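PDB 3IWG: acetyltransferase, GNAT family from Colwellia psychrerythraea, which probably transfers acyl groups, most likely acetyl, to an acceptor molecule. Local coordinates for residues 27-32 and 264-269; 123-128 and 252-257; 148-153 and 184-189. All coordinates share one frame; numbering follows the deposited sequence.

Interactions 1 and 2 are neighbours, their centres 12 Å apart, and share a pair of antiparallel strands: 262-273 carries His266 and Ile268 of interaction 1, and 117-129 carries Leu125 and Tyr127 of interaction 2. They touch directly, Ile268 O lying 2.6 Å from Asn123 N in a probable hydrogen bond. The order of strands, with 262-273 beside 99-103 and 117-129 beside 241-247, is consistent with two GNAT-like halves that exchange their last strands. Interaction 3 lies toward the far end of the second half, its centre about 26 Å from that of interaction 2 and about 33 Å from that of interaction 1, near the second subunit.

Interaction 1: 27-32 and 264-269; sequences SIVPLD and SAHRIV
Val29 sets a methyl over one face of the His266 imidazole, the two side chains reaching toward each other from opposite directions. Val29 CG2 stands 3.8 Å from the centroid of the His266 ring, 21° off the normal and shifted toward the rim, a CH-pi contact. With CG1 of Val29 anti to the carbonyl carbon (chi1 -74°), the second methyl also reaches the ring, 3.7 Å from NE2 of His266. Ile28 adds CG2 obliquely, 4.4 Å from the same NE2. The ring nitrogen ND1 of His266 is hydrogen-bonded to Thr104 OG1, which probably limits how the imidazole can turn. Farther along, Asp32 CB meets Ile268 CD1 at 4.2 Å, while the Asp32 carboxylate serves the fold: OD1 bonds Ser245 OG, and OD2 caps helix 33-39 at Trp35 N. An alanine in place of His266 is likely to open a gap beneath the Val29 methyls and to deprive Thr104 OG1 of its imidazole partner. The loop between helices 17-26 and 33-39 thus meets strand 262-273 of this GNAT protein through carbon and ring surfaces, with no hydrogen bond between the segments; ND1 of His266 and the Asp32 carboxylate find their partners outside the two segments.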
# COMPACT_ATOMS: atom_id res chain seq x y z
N SER A 27 -1.97 12.36 -25.41
CA SER A 27 -1.74 13.51 -24.48
C SER A 27 -0.56 14.40 -24.92
O SER A 27 0.45 13.91 -25.41
CB SER A 27 -1.49 13.04 -23.03
OG SER A 27 -0.16 12.58 -22.82
N ILE A 28 -0.70 15.72 -24.72
CA ILE A 28 0.28 16.69 -25.20
C ILE A 28 1.48 16.59 -24.30
O ILE A 28 2.62 16.69 -24.76
CB ILE A 28 -0.25 18.18 -25.18
CG1 ILE A 28 -1.43 18.36 -26.12
CG2 ILE A 28 0.83 19.17 -25.67
CD1 ILE A 28 -1.24 17.66 -27.48
N VAL A 29 1.23 16.42 -23.01
CA VAL A 29 2.31 16.15 -22.06
C VAL A 29 1.99 14.91 -21.28
O VAL A 29 0.86 14.45 -21.25
CB VAL A 29 2.54 17.33 -21.07
CG1 VAL A 29 3.23 18.50 -21.80
CG2 VAL A 29 1.22 17.74 -20.34
N PRO A 30 2.98 14.37 -20.58
CA PRO A 30 2.61 13.29 -19.63
C PRO A 30 1.56 13.75 -18.60
O PRO A 30 1.61 14.88 -18.10
CB PRO A 30 3.94 12.93 -18.97
CG PRO A 30 4.82 14.20 -19.19
CD PRO A 30 4.43 14.67 -20.56
N LEU A 31 0.58 12.89 -18.32
CA LEU A 31 -0.46 13.18 -17.35
C LEU A 31 -0.10 12.81 -15.90
O LEU A 31 0.81 12.01 -15.63
CB LEU A 31 -1.75 12.47 -17.74
CG LEU A 31 -2.19 12.70 -19.18
CD1 LEU A 31 -3.43 11.90 -19.48
CD2 LEU A 31 -2.39 14.22 -19.40
N ASP A 32 -0.84 13.38 -14.98
CA ASP A 32 -0.56 13.20 -13.57
C ASP A 32 -0.71 11.76 -13.09
O ASP A 32 -1.80 11.20 -13.10
CB ASP A 32 -1.47 14.04 -12.71
CG ASP A 32 -1.06 13.96 -11.27
OD1 ASP A 32 -0.09 14.68 -10.94
OD2 ASP A 32 -1.63 13.13 -10.51
N SER A 264 4.79 25.71 -16.05
CA SER A 264 3.47 25.17 -16.16
C SER A 264 2.62 25.78 -17.25
O SER A 264 2.10 26.88 -17.11
CB SER A 264 2.71 25.42 -14.87
OG SER A 264 1.46 24.80 -15.01
N ALA A 265 2.40 25.04 -18.31
CA ALA A 265 1.49 25.45 -19.37
C ALA A 265 0.17 24.71 -19.23
O ALA A 265 -0.73 24.94 -20.03
CB ALA A 265 2.07 25.16 -20.72
N HIS A 266 0.04 23.86 -18.21
CA HIS A 266 -1.10 22.98 -18.04
C HIS A 266 -1.80 23.02 -16.72
O HIS A 266 -1.20 23.34 -15.68
CB HIS A 266 -0.66 21.56 -18.32
CG HIS A 266 -0.33 21.35 -19.75
ND1 HIS A 266 -1.30 21.23 -20.71
CD2 HIS A 266 0.86 21.31 -20.40
CE1 HIS A 266 -0.73 21.10 -21.90
NE2 HIS A 266 0.59 21.14 -21.73
N ARG A 267 -3.09 22.65 -16.75
CA ARG A 267 -3.98 22.75 -15.62
C ARG A 267 -4.90 21.57 -15.63
O ARG A 267 -5.26 21.11 -16.68
CB ARG A 267 -4.86 24.01 -15.71
CG ARG A 267 -4.14 25.33 -15.61
CD ARG A 267 -3.47 25.56 -14.27
NE ARG A 267 -2.89 26.89 -14.18
CZ ARG A 267 -1.69 27.20 -14.64
NH1 ARG A 267 -0.94 26.30 -15.23
NH2 ARG A 267 -1.25 28.44 -14.52
N ILE A 268 -5.28 21.06 -14.46
CA ILE A 268 -6.39 20.12 -14.36
C ILE A 268 -7.56 20.94 -13.87
O ILE A 268 -7.47 21.65 -12.84
CB ILE A 268 -6.15 18.93 -13.35
CG1 ILE A 268 -5.06 18.02 -13.85
CG2 ILE A 268 -7.39 18.11 -13.21
CD1 ILE A 268 -4.61 16.85 -12.89
N VAL A 269 -8.67 20.80 -14.56
CA VAL A 269 -9.83 21.59 -14.29
C VAL A 269 -10.96 20.67 -13.93
O VAL A 269 -11.09 19.57 -14.51
CB VAL A 269 -10.22 22.41 -15.57
CG1 VAL A 269 -11.49 23.20 -15.33
CG2 VAL A 269 -9.05 23.31 -16.05

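Interaction 2: 123-128 and 252-257; sequences NSLMYQ and AAQKAI
Strand 123-128 turns Leu125 and Tyr127 toward helix 252-257, and the two segments run almost parallel, 9° apart, with their axes 10.7 Å from each other. This is the helix-on-sheet layering of a GNAT fold: helix 251-259 follows strand 241-247 in the chain, and strand 117-129 lies beside that strand, so the helix rests on both. Ile257 provides the central contact. The Ile257 CG2 methyl sits over the middle of the Tyr127 ring, 3.4 Å from the centroid and 11° off the normal, a nearly axial CH-pi contact. The torsion of Ile257 places CG2 anti to the backbone N, beside the carbonyl carbon, while CD1 reaches the CE1 corner of the same ring. One turn earlier, Gln254 crosses Tyr127 at about a right angle. Tyr127 OH meets the aliphatic part of that side chain, 3.2 Å from Gln254 CG, and the ring and amide planes are 46° apart. Beyond CG the glutamine is extended, which carries its amide on to Leu125, whose CD1 and CD2 each lie about 4.0 Å from Gln254 CD. The amide has polar work elsewhere: NE2 is hydrogen-bonded to the carbonyl oxygens of Ser248 and Glu247, so the end of strand 241-247 and the loop after it hold the side chain in place. Earlier on the strand, Asn123 and Ser124 both face Ile268 in a classic beta bulge, and within it Ser124 OG donates to Asn123 OD1 at 2.8 Å.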
# COMPACT_ATOMS: atom_id res chain seq x y z
N ASN A 123 -8.26 22.80 -10.67
CA ASN A 123 -7.91 21.90 -9.56
C ASN A 123 -6.40 21.90 -9.25
O ASN A 123 -6.00 21.90 -8.14
CB ASN A 123 -8.32 20.49 -9.97
CG ASN A 123 -8.00 19.45 -8.93
OD1 ASN A 123 -7.02 18.74 -9.04
ND2 ASN A 123 -8.89 19.32 -7.94
N SER A 124 -5.56 21.86 -10.25
CA SER A 124 -4.14 21.87 -10.01
C SER A 124 -3.37 22.30 -11.20
O SER A 124 -3.91 22.46 -12.29
CB SER A 124 -3.65 20.47 -9.53
OG SER A 124 -4.45 19.44 -10.01
N LEU A 125 -2.08 22.53 -10.99
CA LEU A 125 -1.18 22.89 -12.03
C LEU A 125 -0.25 21.72 -12.29
O LEU A 125 0.19 21.06 -11.34
CB LEU A 125 -0.38 24.12 -11.61
CG LEU A 125 -1.10 25.47 -11.36
CD1 LEU A 125 -1.99 25.41 -10.10
CD2 LEU A 125 -0.07 26.58 -11.23
N MSE A 126 0.04 21.46 -13.56
CA MSE A 126 0.98 20.47 -13.98
C MSE A 126 2.20 21.15 -14.54
O MSE A 126 2.07 22.02 -15.48
CB MSE A 126 0.39 19.62 -15.10
CG MSE A 126 -0.79 18.82 -14.65
SE MSE A 126 -2.02 18.38 -16.07
CE MSE A 126 -0.89 17.39 -17.24
N TYR A 127 3.36 20.77 -14.03
CA TYR A 127 4.59 21.40 -14.36
C TYR A 127 5.52 20.44 -14.97
O TYR A 127 5.41 19.22 -14.73
CB TYR A 127 5.35 21.92 -13.15
CG TYR A 127 4.67 22.96 -12.32
CD1 TYR A 127 3.71 22.60 -11.37
CD2 TYR A 127 5.06 24.27 -12.40
CE1 TYR A 127 3.12 23.57 -10.55
CE2 TYR A 127 4.47 25.25 -11.60
CZ TYR A 127 3.50 24.89 -10.68
OH TYR A 127 2.93 25.87 -9.88
N GLN A 128 6.49 20.99 -15.69
CA GLN A 128 7.57 20.18 -16.13
C GLN A 128 8.87 20.95 -16.08
O GLN A 128 8.89 22.15 -15.99
CB GLN A 128 7.27 19.60 -17.53
CG GLN A 128 5.70 19.57 -17.87
CD GLN A 128 5.23 20.92 -18.38
OE1 GLN A 128 4.20 21.52 -17.96
NE2 GLN A 128 6.02 21.44 -19.28
N ALA A 252 2.49 27.98 -1.54
CA ALA A 252 3.86 27.68 -1.17
C ALA A 252 4.48 26.66 -2.14
O ALA A 252 5.63 26.82 -2.60
CB ALA A 252 3.95 27.21 0.25
N ALA A 253 3.70 25.65 -2.50
CA ALA A 253 4.18 24.62 -3.41
C ALA A 253 4.51 25.22 -4.76
O ALA A 253 5.54 24.89 -5.34
CB ALA A 253 3.16 23.47 -3.58
N GLN A 254 3.62 26.07 -5.26
CA GLN A 254 3.76 26.62 -6.59
C GLN A 254 5.02 27.46 -6.62
O GLN A 254 5.81 27.39 -7.58
CB GLN A 254 2.54 27.47 -6.98
CG GLN A 254 1.26 26.61 -7.20
CD GLN A 254 -0.02 27.46 -7.29
OE1 GLN A 254 -0.00 28.57 -7.82
NE2 GLN A 254 -1.12 26.91 -6.82
N LYS A 255 5.21 28.24 -5.56
CA LYS A 255 6.37 29.09 -5.45
C LYS A 255 7.63 28.18 -5.48
O LYS A 255 8.50 28.43 -6.27
CB LYS A 255 6.26 29.95 -4.16
CG LYS A 255 7.28 31.05 -3.96
CD LYS A 255 7.30 31.57 -2.45
CE LYS A 255 7.65 33.08 -2.31
NZ LYS A 255 9.11 33.49 -2.39
N ALA A 256 7.70 27.12 -4.67
CA ALA A 256 8.93 26.28 -4.62
C ALA A 256 9.15 25.56 -5.98
O ALA A 256 10.28 25.41 -6.47
CB ALA A 256 8.82 25.22 -3.51
N ILE A 257 8.06 25.13 -6.57
CA ILE A 257 8.16 24.41 -7.82
C ILE A 257 8.75 25.31 -8.88
O ILE A 257 9.65 24.91 -9.59
CB ILE A 257 6.85 23.84 -8.23
CG1 ILE A 257 6.48 22.71 -7.27
CG2 ILE A 257 6.90 23.31 -9.64
CD1 ILE A 257 5.07 22.19 -7.43

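Interaction 3: 148-153 and 184-189; sequences TEQLTA and GYWHKG
The Trp186 indole has Ala153 at its edge and takes the Gln150 amide obliquely. Ala153 CB lies at the edge, near the ring plane, 4.2 Å from CH2 of Trp186. Gly189 C lies at the edge too, in the plane. A water is also at the edge and in the plane, where NE1 of Trp186 donates to it at 2.8 Å; the water in turn donates to Gln150 OE1 at 3.1 Å, bridging the two segments. The Gln150 amide approaches with its plane 29° from that of the indole and NE2 3.8 Å from Trp186 CZ2. In the extended Gln150 side chain CG is anti to the carbonyl carbon (chi1 -52°), and this carries the amide out to the indole. Both amide ends have other partners: NE2 bonds Gln144 OE1, and OE1 takes the backbone N-H of Gly147. That double grip probably fixes the rotation of the amide and hence the position of the bridging water. Gly184, two residues before Trp186 on the strand, matters for the fit, because a beta carbon there would fall 2.8 Å from Trp186 NE1. From the next strand, 190-199, Leu191 packs on Trp186. In the 148-153 segment, Leu151 packs against helix 166-178, and Glu149 bonds Thr17 and Ser14 of the second subunit, so the contact joins the outermost strand 144-145 and its neighbour 182-187, the first helices of this GNAT half and the dimer interface.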
# COMPACT_ATOMS: atom_id res chain seq x y z
N THR A 148 13.56 0.15 4.99
CA THR A 148 12.43 -0.50 5.61
C THR A 148 12.33 -0.06 7.04
O THR A 148 11.25 0.26 7.50
CB THR A 148 12.63 -2.02 5.49
OG1 THR A 148 12.93 -2.33 4.11
CG2 THR A 148 11.38 -2.77 5.91
N GLU A 149 13.47 0.01 7.71
CA GLU A 149 13.50 0.38 9.12
C GLU A 149 12.87 1.74 9.44
O GLU A 149 12.37 1.94 10.54
CB GLU A 149 14.94 0.29 9.66
CG GLU A 149 15.49 -1.19 9.63
CD GLU A 149 16.91 -1.35 10.23
OE1 GLU A 149 17.66 -0.33 10.27
OE2 GLU A 149 17.29 -2.49 10.66
N GLN A 150 12.86 2.64 8.47
CA GLN A 150 12.39 4.00 8.70
C GLN A 150 10.93 4.21 8.27
O GLN A 150 10.42 5.33 8.31
CB GLN A 150 13.30 4.97 7.90
CG GLN A 150 14.80 4.80 8.15
CD GLN A 150 15.68 5.59 7.17
OE1 GLN A 150 15.41 5.63 5.99
NE2 GLN A 150 16.72 6.23 7.67
N LEU A 151 10.24 3.15 7.85
CA LEU A 151 8.88 3.37 7.34
C LEU A 151 8.03 4.09 8.35
O LEU A 151 7.27 4.99 7.98
CB LEU A 151 8.21 2.05 6.96
CG LEU A 151 6.76 1.98 6.46
CD1 LEU A 151 6.51 2.74 5.14
CD2 LEU A 151 6.39 0.47 6.28
N THR A 152 8.13 3.70 9.63
CA THR A 152 7.19 4.24 10.62
C THR A 152 7.45 5.73 10.81
O THR A 152 6.52 6.51 11.04
CB THR A 152 7.19 3.52 12.04
OG1 THR A 152 6.28 4.26 12.91
CG2 THR A 152 8.59 3.55 12.72
N ALA A 153 8.72 6.12 10.76
CA ALA A 153 9.05 7.53 10.90
C ALA A 153 8.47 8.32 9.73
O ALA A 153 7.83 9.37 9.92
CB ALA A 153 10.57 7.70 11.02
N GLY A 184 14.40 10.94 2.42
CA GLY A 184 14.23 11.74 3.62
C GLY A 184 15.36 12.72 3.77
O GLY A 184 16.50 12.43 3.41
N TYR A 185 15.03 13.90 4.29
CA TYR A 185 16.02 14.90 4.62
C TYR A 185 15.96 15.05 6.12
O TYR A 185 14.95 15.46 6.67
CB TYR A 185 15.70 16.21 3.89
CG TYR A 185 16.62 17.38 4.13
CD1 TYR A 185 18.01 17.23 4.07
CD2 TYR A 185 16.11 18.65 4.36
CE1 TYR A 185 18.85 18.32 4.26
CE2 TYR A 185 16.94 19.75 4.59
CZ TYR A 185 18.30 19.58 4.53
OH TYR A 185 19.11 20.66 4.70
N TRP A 186 17.07 14.69 6.75
CA TRP A 186 17.16 14.42 8.18
C TRP A 186 18.04 15.43 8.87
O TRP A 186 19.02 15.95 8.30
CB TRP A 186 17.81 13.04 8.44
CG TRP A 186 16.99 11.90 7.97
CD1 TRP A 186 17.00 11.33 6.74
CD2 TRP A 186 16.05 11.17 8.74
NE1 TRP A 186 16.12 10.29 6.69
CE2 TRP A 186 15.52 10.17 7.91
CE3 TRP A 186 15.61 11.25 10.06
CZ2 TRP A 186 14.56 9.26 8.36
CZ3 TRP A 186 14.67 10.32 10.51
CH2 TRP A 186 14.16 9.36 9.67
N HIS A 187 17.71 15.68 10.11
CA HIS A 187 18.57 16.45 10.96
C HIS A 187 18.39 15.97 12.36
O HIS A 187 17.26 15.95 12.86
CB HIS A 187 18.22 17.91 10.88
CG HIS A 187 19.05 18.76 11.77
ND1 HIS A 187 18.50 19.69 12.62
CD2 HIS A 187 20.39 18.81 11.97
CE1 HIS A 187 19.46 20.30 13.29
NE2 HIS A 187 20.62 19.78 12.91
N LYS A 188 19.50 15.61 12.99
CA LYS A 188 19.54 15.20 14.41
C LYS A 188 18.51 14.10 14.72
O LYS A 188 17.74 14.23 15.66
CB LYS A 188 19.34 16.42 15.32
CG LYS A 188 20.63 17.26 15.51
CD LYS A 188 20.42 18.52 16.46
CE LYS A 188 21.81 19.12 16.90
NZ LYS A 188 21.68 20.41 17.70
N GLY A 189 18.48 13.05 13.89
CA GLY A 189 17.49 12.00 14.03
C GLY A 189 16.03 12.33 13.65
O GLY A 189 15.14 11.51 13.83
O HOH W 1 15.66 8.44 4.65